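Local coordinates for major capsid protein (Faustovirus, PDB 5J7O) that probably builds, as trimers of double jelly-roll subunits, the main shell of the capsid of a large double-stranded DNA virus, at residues A67-Y71 / N398-T402; A311-I315 / F618-S622; F415-R419 / T577-S581; F191-G195 / Q319-T323; M103-L109 / V389-Y395. All blocks are in the same frame, centred on the assembly; numbering follows the deposited sequence.

The five contacts tie together parts of a double jelly-roll subunit. Contacts 1 and 5 follow one another on strand 389-401, which pairs with strand 69-76 in contact 1 and with strand 99-109 in contact 5; their centres are 26 Å apart. Contact 4 belongs to a second sheet and is nested in the loops closed by contacts 1 and 5; Ile322 packs on Met103 and Leu394 of contact 5. Contact 2, its centre 13 Å from that of contact 4 and 15 Å from that of contact 3, touches both; it crosses contact 4 along the chain, encloses contact 3, and links loop 311-315 to strand 607-620, the neighbour of strand 415-428. Contacts 1, 3 and 5, and Phe618 of contact 2, meet the third subunit.

Contact 1 of 5, residues A67-Y71 / N398-T402; sequences AAMGY and NIFVT
Strand 69-71 runs antiparallel to strand 398-401, their axes 4.6 Å apart at 159°. Gly70 and Phe400 form the hydrogen-bonded pair: Gly70 N to Phe400 O 3.0 Å, Phe400 N to Gly70 O 2.7 Å. Tyr71 and Ile399 are the next, non-hydrogen-bonded pair, with CA atoms 4.3 Å apart. Met69 has all three chi angles near p (65°, 82°, 46°), a curl that brings CE to 3.6 Å from Ile399 CG2, while its CB lies 4.0 Å from Val401 CG1. Ile399 (m, t) also sets CG1 4.2 Å from Tyr71 CB. Tyr71 takes chi1 p, and its hydroxyl leads away to bond Cys572 O of the third subunit. On the other face Phe400 (m) lies beside Gly70 and meets Phe96 edge-to-face. Ala68 CB touches Thr402 CG2 at 3.6 Å; Thr402 (p) is the N-cap of helix 403-412. The two reciprocal Gly70-Phe400 backbone bonds define the register of this jelly-roll strand pair, while apolar contacts of Met69 with Ile399 and Val401 line one face and Tyr71 adds a polar link to the third subunit.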
# COMPACT_ATOMS: atom_id res chain seq x y z
N ALA B 67 33.60 13.68 -16.39
CA ALA B 67 34.94 13.13 -16.25
C ALA B 67 34.85 11.62 -16.15
O ALA B 67 34.16 11.09 -15.28
CB ALA B 67 35.63 13.72 -15.02
N ALA B 68 35.54 10.94 -17.07
CA ALA B 68 35.36 9.50 -17.25
C ALA B 68 35.46 8.75 -15.93
O ALA B 68 36.40 8.96 -15.15
CB ALA B 68 36.39 8.96 -18.24
N MET B 69 34.47 7.90 -15.67
CA MET B 69 34.45 7.11 -14.45
C MET B 69 33.72 5.80 -14.71
O MET B 69 32.94 5.67 -15.66
CB MET B 69 33.78 7.87 -13.29
CG MET B 69 32.30 8.18 -13.48
SD MET B 69 31.17 6.82 -13.08
CE MET B 69 31.85 6.25 -11.53
N GLY B 70 34.00 4.83 -13.85
CA GLY B 70 33.29 3.57 -13.85
C GLY B 70 33.41 2.94 -12.49
O GLY B 70 34.33 3.24 -11.72
N TYR B 71 32.46 2.06 -12.17
CA TYR B 71 32.45 1.41 -10.87
C TYR B 71 32.36 -0.11 -11.04
O TYR B 71 32.00 -0.62 -12.10
CB TYR B 71 31.31 1.92 -9.97
CG TYR B 71 29.90 1.70 -10.47
CD1 TYR B 71 29.25 0.48 -10.28
CD2 TYR B 71 29.20 2.72 -11.09
CE1 TYR B 71 27.96 0.29 -10.73
CE2 TYR B 71 27.90 2.54 -11.53
CZ TYR B 71 27.29 1.32 -11.35
OH TYR B 71 26.00 1.13 -11.79
N ASN B 398 33.58 0.06 -5.87
CA ASN B 398 34.86 0.71 -6.12
C ASN B 398 34.75 1.57 -7.38
O ASN B 398 34.38 1.07 -8.44
CB ASN B 398 35.98 -0.31 -6.27
CG ASN B 398 36.42 -0.88 -4.94
OD1 ASN B 398 37.39 -0.41 -4.34
ND2 ASN B 398 35.71 -1.89 -4.46
N ILE B 399 35.08 2.85 -7.25
CA ILE B 399 34.96 3.82 -8.33
C ILE B 399 36.34 4.09 -8.92
O ILE B 399 37.30 4.31 -8.18
CB ILE B 399 34.31 5.12 -7.83
CG1 ILE B 399 32.87 4.86 -7.38
CG2 ILE B 399 34.35 6.19 -8.91
CD1 ILE B 399 32.13 6.10 -6.93
N PHE B 400 36.42 4.06 -10.24
CA PHE B 400 37.66 4.32 -10.97
C PHE B 400 37.50 5.58 -11.80
O PHE B 400 36.46 5.78 -12.44
CB PHE B 400 38.03 3.13 -11.87
CG PHE B 400 38.19 1.83 -11.14
CD1 PHE B 400 37.09 1.06 -10.80
CD2 PHE B 400 39.45 1.38 -10.78
CE1 PHE B 400 37.24 -0.13 -10.13
CE2 PHE B 400 39.61 0.18 -10.11
CZ PHE B 400 38.50 -0.57 -9.78
N VAL B 401 38.53 6.43 -11.80
CA VAL B 401 38.53 7.67 -12.55
C VAL B 401 39.87 7.81 -13.26
O VAL B 401 40.83 7.09 -12.97
CB VAL B 401 38.27 8.91 -11.65
CG1 VAL B 401 36.89 8.83 -11.02
CG2 VAL B 401 39.35 9.02 -10.58
N THR B 402 39.93 8.75 -14.20
CA THR B 402 41.14 8.95 -14.98
C THR B 402 42.27 9.48 -14.09
O THR B 402 42.02 10.16 -13.10
CB THR B 402 40.89 9.92 -16.13
OG1 THR B 402 40.57 11.22 -15.60
CG2 THR B 402 39.74 9.44 -17.00

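Contact 2 of 5, residues A311-I315 / F618-S622; sequences ASVSI and FLLIS
A turn that follows strand 310-311 lies against the end of strand 607-620 and the residues just after it, joined to them mainly by small apolar contacts. Ala311 is extended (-64/124) and directs CB toward the partner, 4.0 Å from Ile621 CD1; its carbonyl oxygen accepts Ser314 N at 3.0 Å and Ser314 OG at 2.7 Å. Ser312 turns away, its hydroxyl bonding Arg320, and starts three residues with helical angles, phi -61 to -76 and psi -25 to -32. Val313 (m) brings CG2 to 3.4 Å from Ser622 OG, and its O lies 2.9 Å from the same OG. Ser314, chi1 p to reach back to Ala311 O, faces the residues past the strand: its CA is 4.6 Å from Ser622 CA, and its CB is 3.9 Å from Ile621 CD1, with Ile621 at chi1 -145° and chi2 75°. Ile315 returns to extended angles (-119/95); its m, t side chain reaches Leu619 (t, p), CD1 to CD2 4.2 Å. Ile315 also packs on Phe191 and Val193, Leu619 on Thr416 and Ile418, and both on Leu198. Here the loop between strands 310-311 and 320-326 meets the end of strand 607-620, joining separate sheets of the double jelly-roll.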
# COMPACT_ATOMS: atom_id res chain seq x y z
N ALA B 311 38.20 9.05 -1.08
CA ALA B 311 39.45 8.85 -1.81
C ALA B 311 40.28 7.77 -1.15
O ALA B 311 40.59 7.85 0.05
CB ALA B 311 40.23 10.16 -1.88
N SER B 312 40.65 6.75 -1.93
CA SER B 312 41.41 5.63 -1.38
C SER B 312 42.75 6.09 -0.82
O SER B 312 43.29 5.47 0.10
CB SER B 312 41.63 4.56 -2.46
OG SER B 312 42.32 3.44 -1.94
N VAL B 313 43.31 7.18 -1.36
CA VAL B 313 44.57 7.69 -0.84
C VAL B 313 44.37 8.41 0.49
O VAL B 313 45.25 8.37 1.36
CB VAL B 313 45.25 8.60 -1.88
CG1 VAL B 313 45.57 7.82 -3.15
CG2 VAL B 313 44.36 9.79 -2.21
N SER B 314 43.22 9.06 0.68
CA SER B 314 43.01 9.90 1.85
C SER B 314 42.78 9.10 3.12
O SER B 314 43.04 9.62 4.22
CB SER B 314 41.83 10.85 1.61
OG SER B 314 40.61 10.14 1.52
N ILE B 315 42.29 7.87 3.02
CA ILE B 315 42.23 6.95 4.14
C ILE B 315 43.07 5.73 3.78
O ILE B 315 42.59 4.81 3.10
CB ILE B 315 40.78 6.56 4.49
CG1 ILE B 315 40.01 7.80 4.95
CG2 ILE B 315 40.76 5.49 5.57
CD1 ILE B 315 38.69 7.49 5.63
N PHE B 618 33.79 16.84 9.27
CA PHE B 618 34.59 17.09 8.08
C PHE B 618 35.67 16.02 7.97
O PHE B 618 35.96 15.30 8.93
CB PHE B 618 35.20 18.49 8.11
CG PHE B 618 34.26 19.55 8.62
CD1 PHE B 618 33.44 20.24 7.74
CD2 PHE B 618 34.17 19.84 9.97
CE1 PHE B 618 32.56 21.20 8.20
CE2 PHE B 618 33.29 20.80 10.43
CZ PHE B 618 32.49 21.48 9.55
N LEU B 619 36.26 15.92 6.78
CA LEU B 619 37.28 14.92 6.51
C LEU B 619 38.31 15.52 5.56
O LEU B 619 37.97 15.94 4.46
CB LEU B 619 36.67 13.66 5.89
CG LEU B 619 37.45 12.35 6.03
CD1 LEU B 619 37.48 11.89 7.48
CD2 LEU B 619 36.86 11.27 5.14
N LEU B 620 39.57 15.56 6.00
CA LEU B 620 40.63 16.11 5.17
C LEU B 620 41.07 15.10 4.12
O LEU B 620 40.82 13.89 4.23
CB LEU B 620 41.82 16.56 6.01
CG LEU B 620 41.63 17.78 6.91
CD1 LEU B 620 42.98 18.33 7.35
CD2 LEU B 620 40.80 18.85 6.22
N ILE B 621 41.77 15.60 3.10
CA ILE B 621 42.18 14.80 1.96
C ILE B 621 43.69 14.57 2.04
O ILE B 621 44.36 15.11 2.92
CB ILE B 621 41.77 15.49 0.64
CG1 ILE B 621 41.39 14.46 -0.42
CG2 ILE B 621 42.86 16.45 0.15
CD1 ILE B 621 40.03 13.82 -0.18
N SER B 622 44.23 13.77 1.12
CA SER B 622 45.67 13.55 1.07
C SER B 622 46.21 13.76 -0.34
O SER B 622 47.41 13.95 -0.53
CB SER B 622 46.02 12.14 1.56
OG SER B 622 45.72 11.17 0.57

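Contact 3 of 5, residues F415-R419 / T577-S581; sequences FTLIR and TYQPS
Arg419 reaches from strand 415-428 to the backbone of loop 577-581 and grips one carbonyl with both terminal nitrogens: NH1 to Tyr578 O 3.0 Å and NH2 to Tyr578 O 3.2 Å. Its chi1 of -96° and chi2 of 77° bend the chain before chi3 and chi4 extend it, and NH2 also forms a salt bridge with Glu445. In return Tyr578, chi1 t, stretches back along the strand so that Leu417 N donates to Tyr578 OH at 3.2 Å; the same hydroxyl bonds Ser61 O of the second subunit. The strand is an outermost one, within this chain, of a four-stranded antiparallel sheet of the double jelly-roll, and the irregular loop lies between strand 567-570 and helix 586-589. The backbones stay well apart, Leu417 CA to Tyr578 CA being 8.2 Å, so side chains fill the gap. Leu417 CB rests 3.6 Å from Tyr578 CE1, and Leu417 CD2 touches Pro580 CG at 3.6 Å. Pro580 packs further on Ile19 of the third subunit, and Gln579, pointing away from the strand, bonds Lys64 O of the second.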
# COMPACT_ATOMS: atom_id res chain seq x y z
N PHE B 415 38.54 19.25 1.39
CA PHE B 415 37.85 18.49 2.42
C PHE B 415 36.49 18.06 1.90
O PHE B 415 36.03 18.50 0.85
CB PHE B 415 37.71 19.31 3.71
CG PHE B 415 36.82 20.52 3.57
CD1 PHE B 415 37.29 21.67 2.96
CD2 PHE B 415 35.52 20.50 4.05
CE1 PHE B 415 36.47 22.78 2.83
CE2 PHE B 415 34.70 21.61 3.92
CZ PHE B 415 35.18 22.75 3.31
N THR B 416 35.85 17.18 2.66
CA THR B 416 34.50 16.72 2.37
C THR B 416 33.66 16.76 3.65
O THR B 416 34.15 16.41 4.73
CB THR B 416 34.48 15.30 1.79
OG1 THR B 416 33.13 14.82 1.74
CG2 THR B 416 35.31 14.35 2.64
N LEU B 417 32.41 17.19 3.51
CA LEU B 417 31.48 17.11 4.62
C LEU B 417 31.03 15.67 4.82
O LEU B 417 30.85 14.92 3.85
CB LEU B 417 30.26 18.00 4.36
CG LEU B 417 30.25 19.34 5.09
CD1 LEU B 417 31.59 20.03 4.94
CD2 LEU B 417 29.13 20.22 4.56
N ILE B 418 30.87 15.28 6.08
CA ILE B 418 30.38 13.95 6.42
C ILE B 418 29.27 14.10 7.46
O ILE B 418 29.18 15.11 8.17
CB ILE B 418 31.49 13.02 6.95
CG1 ILE B 418 31.82 13.34 8.41
CG2 ILE B 418 32.75 13.14 6.11
CD1 ILE B 418 32.83 12.40 9.03
N ARG B 419 28.41 13.09 7.52
CA ARG B 419 27.37 13.01 8.53
C ARG B 419 27.62 11.77 9.38
O ARG B 419 27.85 10.68 8.85
CB ARG B 419 25.97 12.94 7.90
CG ARG B 419 25.25 14.29 7.82
CD ARG B 419 25.78 15.15 6.68
NE ARG B 419 24.90 16.28 6.42
CZ ARG B 419 24.96 17.05 5.33
NH1 ARG B 419 25.87 16.80 4.40
NH2 ARG B 419 24.12 18.06 5.18
N THR B 577 19.52 16.05 2.13
CA THR B 577 20.34 16.59 1.06
C THR B 577 21.75 16.85 1.57
O THR B 577 21.97 17.09 2.76
CB THR B 577 19.74 17.89 0.52
OG1 THR B 577 19.58 18.83 1.59
CG2 THR B 577 18.39 17.62 -0.12
N TYR B 578 22.72 16.79 0.66
CA TYR B 578 24.12 16.99 1.05
C TYR B 578 24.41 18.45 1.34
O TYR B 578 25.15 18.77 2.28
CB TYR B 578 25.06 16.46 -0.03
CG TYR B 578 26.51 16.80 0.25
CD1 TYR B 578 27.19 16.18 1.29
CD2 TYR B 578 27.18 17.74 -0.51
CE1 TYR B 578 28.51 16.48 1.56
CE2 TYR B 578 28.51 18.05 -0.26
CZ TYR B 578 29.16 17.41 0.78
OH TYR B 578 30.48 17.72 1.04
N GLN B 579 23.85 19.36 0.55
CA GLN B 579 24.02 20.78 0.78
C GLN B 579 23.50 21.15 2.16
O GLN B 579 22.33 20.86 2.47
CB GLN B 579 23.30 21.59 -0.29
CG GLN B 579 23.10 23.06 0.06
CD GLN B 579 24.42 23.80 0.24
OE1 GLN B 579 25.41 23.50 -0.42
NE2 GLN B 579 24.43 24.78 1.14
N PRO B 580 24.31 21.76 3.02
CA PRO B 580 23.82 22.14 4.35
C PRO B 580 22.67 23.13 4.25
O PRO B 580 22.59 23.94 3.32
CB PRO B 580 25.05 22.79 5.01
CG PRO B 580 26.22 22.25 4.26
CD PRO B 580 25.74 22.06 2.85
N SER B 581 21.76 23.05 5.22
CA SER B 581 20.58 23.92 5.20
C SER B 581 20.13 24.34 6.60
O SER B 581 18.95 24.68 6.77
CB SER B 581 19.43 23.23 4.46
OG SER B 581 19.16 21.95 5.01

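Contact 4 of 5, residues F191-G195 / Q319-T323; sequences FEVNG and QRFIT
Gln319 enters the pairing just before strand 320-323: its carbonyl oxygen accepts Asn194 N at 3.1 Å and lies 3.2 Å from Val193 CA in a CA-H...O contact. Asn194 has left-handed angles (60/27), as the chain turns after strand 191-193. Arg320 stands opposite Val193 as a non-hydrogen-bonded pair, CA-CA 4.7 Å; its chi1 p and otherwise extended side chain leads away to Ile93 O, Ile315 O and Ser312 OG. Phe321 and Glu192 form the hydrogen-bonded pair, Phe321 N to Glu192 O and Glu192 N to Phe321 O both 2.9 Å. On the opposite face from them, Ile322 (m, m) sets CD1 3.7 Å from Phe191 CD1, the phenylalanine having chi1 t. Thr323 (m) gives a weak hydrogen bond from OG1 to Glu192 OE1, 3.4 Å. The strands are antiparallel, axes 4.8 Å apart at 151°, and are the inner two of a four-stranded jelly-roll sheet, strand 88-92 flanking 320-326 and strand 196-202 flanking 186-193, with Ile322 packed on Met103 of strand 99-109.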
# COMPACT_ATOMS: atom_id res chain seq x y z
N PHE B 191 33.06 2.06 11.30
CA PHE B 191 34.01 2.44 10.26
C PHE B 191 35.24 3.00 10.98
O PHE B 191 35.20 4.11 11.51
CB PHE B 191 33.42 3.46 9.29
CG PHE B 191 34.38 3.92 8.23
CD1 PHE B 191 35.32 3.05 7.70
CD2 PHE B 191 34.35 5.22 7.76
CE1 PHE B 191 36.21 3.47 6.73
CE2 PHE B 191 35.23 5.65 6.79
CZ PHE B 191 36.16 4.77 6.27
N GLU B 192 36.32 2.23 10.98
CA GLU B 192 37.46 2.47 11.86
C GLU B 192 38.67 2.89 11.05
O GLU B 192 39.02 2.24 10.06
CB GLU B 192 37.77 1.21 12.67
CG GLU B 192 38.37 1.46 14.04
CD GLU B 192 38.36 0.21 14.90
OE1 GLU B 192 37.57 -0.72 14.59
OE2 GLU B 192 39.12 0.15 15.88
N VAL B 193 39.31 3.99 11.46
CA VAL B 193 40.52 4.49 10.83
C VAL B 193 41.53 4.84 11.92
O VAL B 193 41.20 5.59 12.85
CB VAL B 193 40.25 5.72 9.94
CG1 VAL B 193 41.52 6.16 9.23
CG2 VAL B 193 39.15 5.43 8.93
N ASN B 194 42.74 4.31 11.80
CA ASN B 194 43.84 4.57 12.74
C ASN B 194 43.49 4.15 14.16
O ASN B 194 44.02 4.70 15.13
CB ASN B 194 44.26 6.04 12.71
CG ASN B 194 44.58 6.53 11.32
OD1 ASN B 194 44.75 5.73 10.40
ND2 ASN B 194 44.67 7.84 11.15
N GLY B 195 42.59 3.18 14.31
CA GLY B 195 42.12 2.76 15.60
C GLY B 195 40.98 3.59 16.16
O GLY B 195 40.32 3.15 17.11
N GLN B 319 44.90 0.49 7.62
CA GLN B 319 44.42 1.13 8.84
C GLN B 319 42.93 1.46 8.74
O GLN B 319 42.43 2.26 9.54
CB GLN B 319 45.23 2.40 9.12
CG GLN B 319 45.65 3.15 7.86
CD GLN B 319 46.14 4.55 8.15
OE1 GLN B 319 45.52 5.53 7.73
NE2 GLN B 319 47.26 4.65 8.85
N ARG B 320 42.23 0.86 7.79
CA ARG B 320 40.81 1.10 7.57
C ARG B 320 40.06 -0.22 7.68
O ARG B 320 40.45 -1.22 7.05
CB ARG B 320 40.58 1.75 6.20
CG ARG B 320 41.22 1.00 5.04
CD ARG B 320 41.21 1.82 3.76
NE ARG B 320 41.41 0.98 2.58
CZ ARG B 320 41.61 1.46 1.35
NH1 ARG B 320 41.63 2.76 1.14
NH2 ARG B 320 41.78 0.62 0.34
N PHE B 321 39.00 -0.24 8.48
CA PHE B 321 38.29 -1.48 8.75
C PHE B 321 36.80 -1.21 8.90
O PHE B 321 36.38 -0.10 9.25
CB PHE B 321 38.80 -2.17 10.02
CG PHE B 321 40.26 -2.51 9.98
CD1 PHE B 321 40.69 -3.71 9.45
CD2 PHE B 321 41.20 -1.63 10.49
CE1 PHE B 321 42.03 -4.03 9.42
CE2 PHE B 321 42.55 -1.94 10.46
CZ PHE B 321 42.96 -3.15 9.92
N ILE B 322 36.00 -2.24 8.62
CA ILE B 322 34.58 -2.26 8.95
C ILE B 322 34.39 -3.34 10.01
O ILE B 322 34.59 -4.53 9.74
CB ILE B 322 33.71 -2.53 7.72
CG1 ILE B 322 33.77 -1.35 6.75
CG2 ILE B 322 32.27 -2.80 8.14
CD1 ILE B 322 33.27 -0.04 7.35
N THR B 323 34.02 -2.92 11.22
CA THR B 323 33.82 -3.82 12.34
C THR B 323 32.33 -3.94 12.63
O THR B 323 31.62 -2.94 12.66
CB THR B 323 34.57 -3.32 13.58
OG1 THR B 323 35.98 -3.49 13.39
CG2 THR B 323 34.13 -4.07 14.83

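Contact 5 of 5, residues M103-L109 / V389-Y395; sequences MVVHVQL and VQNIELY
This is a buried antiparallel strand pair within a jelly-roll sheet, strand 99-109 lying between strands 389-401 and 293-298. The axes approach to 4.6 Å at 163°. Hydrogen-bonded pairs are Val104-Tyr395 (Val104 N to Tyr395 O 3.0 Å, Tyr395 N to Val104 O 2.7 Å), His106-Glu393 (His106 N to Glu393 O 2.8 Å, Glu393 N to His106 O 3.1 Å) and Gln108-Asn391, where Gln108 N meets Asn391 O at 2.9 Å. Gln108 O instead takes Gln390 N, 2.8 Å: with Gln390 in helical angles (-74/-24), a beta bulge shifts the register by one and sets Leu109 opposite Val389. The face carrying Val105, Val107, Ile392 and Leu394 is apolar, Val105 CG1 to Ile392 CG1 and Val105 CG2 to Leu394 CD1 both 3.6 Å, with Leu394 (t, p) packing on Ile322 of the adjacent sheet, as expected inside a jelly-roll. The other face is mostly polar and aromatic, with Val104 CG1 3.6 Å from Tyr395 CB. A water bonds His106 ND1 at 2.6 Å and Tyr395 OH at 2.7 Å and donates to Glu393 OE1 at 2.6 Å; Glu393 OE2 pairs with Lys75. Phe296 stacks on His106 (chi1 t), and Tyr395 (m) meets Tyr540 of the third subunit.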
# COMPACT_ATOMS: atom_id res chain seq x y z
N MET B 103 28.29 0.18 0.64
CA MET B 103 28.69 -1.11 1.19
C MET B 103 27.46 -1.90 1.62
O MET B 103 26.50 -1.33 2.13
CB MET B 103 29.64 -0.93 2.38
CG MET B 103 30.95 -0.24 2.03
SD MET B 103 32.08 -0.12 3.43
CE MET B 103 33.49 0.66 2.66
N VAL B 104 27.51 -3.21 1.41
CA VAL B 104 26.44 -4.11 1.81
C VAL B 104 27.06 -5.44 2.21
O VAL B 104 28.03 -5.90 1.60
CB VAL B 104 25.39 -4.26 0.68
CG1 VAL B 104 26.01 -4.92 -0.55
CG2 VAL B 104 24.18 -5.04 1.16
N VAL B 105 26.52 -6.05 3.26
CA VAL B 105 27.10 -7.24 3.87
C VAL B 105 26.15 -8.41 3.65
O VAL B 105 24.99 -8.37 4.09
CB VAL B 105 27.37 -7.03 5.37
CG1 VAL B 105 27.87 -8.32 5.99
CG2 VAL B 105 28.39 -5.92 5.57
N HIS B 106 26.64 -9.45 2.99
CA HIS B 106 25.88 -10.67 2.80
C HIS B 106 26.01 -11.54 4.05
O HIS B 106 27.12 -11.90 4.45
CB HIS B 106 26.38 -11.43 1.57
CG HIS B 106 25.74 -12.77 1.38
ND1 HIS B 106 26.41 -13.85 0.84
CD2 HIS B 106 24.48 -13.21 1.65
CE1 HIS B 106 25.60 -14.89 0.79
NE2 HIS B 106 24.43 -14.53 1.28
N VAL B 107 24.88 -11.86 4.68
CA VAL B 107 24.85 -12.74 5.84
C VAL B 107 24.03 -13.97 5.48
O VAL B 107 22.97 -13.86 4.86
CB VAL B 107 24.26 -12.04 7.08
CG1 VAL B 107 24.43 -12.92 8.32
CG2 VAL B 107 24.90 -10.68 7.29
N GLN B 108 24.53 -15.14 5.87
CA GLN B 108 23.90 -16.41 5.54
C GLN B 108 23.75 -17.24 6.81
O GLN B 108 24.75 -17.59 7.44
CB GLN B 108 24.72 -17.17 4.49
CG GLN B 108 23.94 -18.21 3.71
CD GLN B 108 24.76 -18.82 2.59
OE1 GLN B 108 25.83 -19.38 2.82
NE2 GLN B 108 24.27 -18.71 1.36
N LEU B 109 22.51 -17.54 7.17
CA LEU B 109 22.20 -18.28 8.39
C LEU B 109 21.60 -19.63 8.02
O LEU B 109 20.67 -19.70 7.20
CB LEU B 109 21.24 -17.49 9.27
CG LEU B 109 21.71 -16.07 9.59
CD1 LEU B 109 20.65 -15.29 10.35
CD2 LEU B 109 23.02 -16.09 10.36
N VAL B 389 26.54 -19.48 11.26
CA VAL B 389 26.61 -18.41 10.27
C VAL B 389 27.45 -18.94 9.12
O VAL B 389 28.68 -18.99 9.20
CB VAL B 389 27.20 -17.12 10.86
CG1 VAL B 389 27.39 -16.08 9.77
CG2 VAL B 389 26.30 -16.58 11.97
N GLN B 390 26.78 -19.37 8.04
CA GLN B 390 27.46 -20.10 6.98
C GLN B 390 28.33 -19.22 6.11
O GLN B 390 29.29 -19.72 5.50
CB GLN B 390 26.43 -20.83 6.12
CG GLN B 390 25.60 -21.84 6.91
CD GLN B 390 24.65 -22.63 6.04
OE1 GLN B 390 23.79 -22.07 5.36
NE2 GLN B 390 24.82 -23.95 6.04
N ASN B 391 28.05 -17.92 6.03
CA ASN B 391 28.85 -17.03 5.21
C ASN B 391 28.56 -15.59 5.60
O ASN B 391 27.41 -15.23 5.87
CB ASN B 391 28.57 -17.24 3.71
CG ASN B 391 29.38 -16.30 2.83
OD1 ASN B 391 30.60 -16.43 2.73
ND2 ASN B 391 28.70 -15.36 2.19
N ILE B 392 29.61 -14.77 5.63
CA ILE B 392 29.45 -13.33 5.77
C ILE B 392 30.56 -12.63 4.99
O ILE B 392 31.75 -12.90 5.18
CB ILE B 392 29.41 -12.89 7.25
CG1 ILE B 392 29.03 -11.41 7.35
CG2 ILE B 392 30.72 -13.17 7.96
CD1 ILE B 392 28.66 -10.97 8.75
N GLU B 393 30.17 -11.75 4.06
CA GLU B 393 31.11 -11.07 3.18
C GLU B 393 30.68 -9.63 3.01
O GLU B 393 29.48 -9.33 2.93
CB GLU B 393 31.18 -11.76 1.81
CG GLU B 393 32.01 -13.03 1.78
CD GLU B 393 31.97 -13.72 0.42
OE1 GLU B 393 30.86 -14.06 -0.04
OE2 GLU B 393 33.05 -13.91 -0.18
N LEU B 394 31.66 -8.73 2.95
CA LEU B 394 31.41 -7.31 2.75
C LEU B 394 31.57 -6.97 1.27
O LEU B 394 32.62 -7.22 0.68
CB LEU B 394 32.36 -6.46 3.59
CG LEU B 394 32.33 -4.96 3.29
CD1 LEU B 394 30.94 -4.38 3.55
CD2 LEU B 394 33.39 -4.21 4.08
N TYR B 395 30.52 -6.40 0.68
CA TYR B 395 30.54 -5.96 -0.71
C TYR B 395 30.81 -4.46 -0.74
O TYR B 395 30.12 -3.68 -0.07
CB TYR B 395 29.21 -6.27 -1.40
CG TYR B 395 28.98 -7.74 -1.70
CD1 TYR B 395 28.99 -8.68 -0.68
CD2 TYR B 395 28.73 -8.17 -2.99
CE1 TYR B 395 28.77 -10.02 -0.94
CE2 TYR B 395 28.51 -9.51 -3.26
CZ TYR B 395 28.53 -10.43 -2.24
OH TYR B 395 28.31 -11.76 -2.50
O HOH W 1 28.40 -13.88 -0.80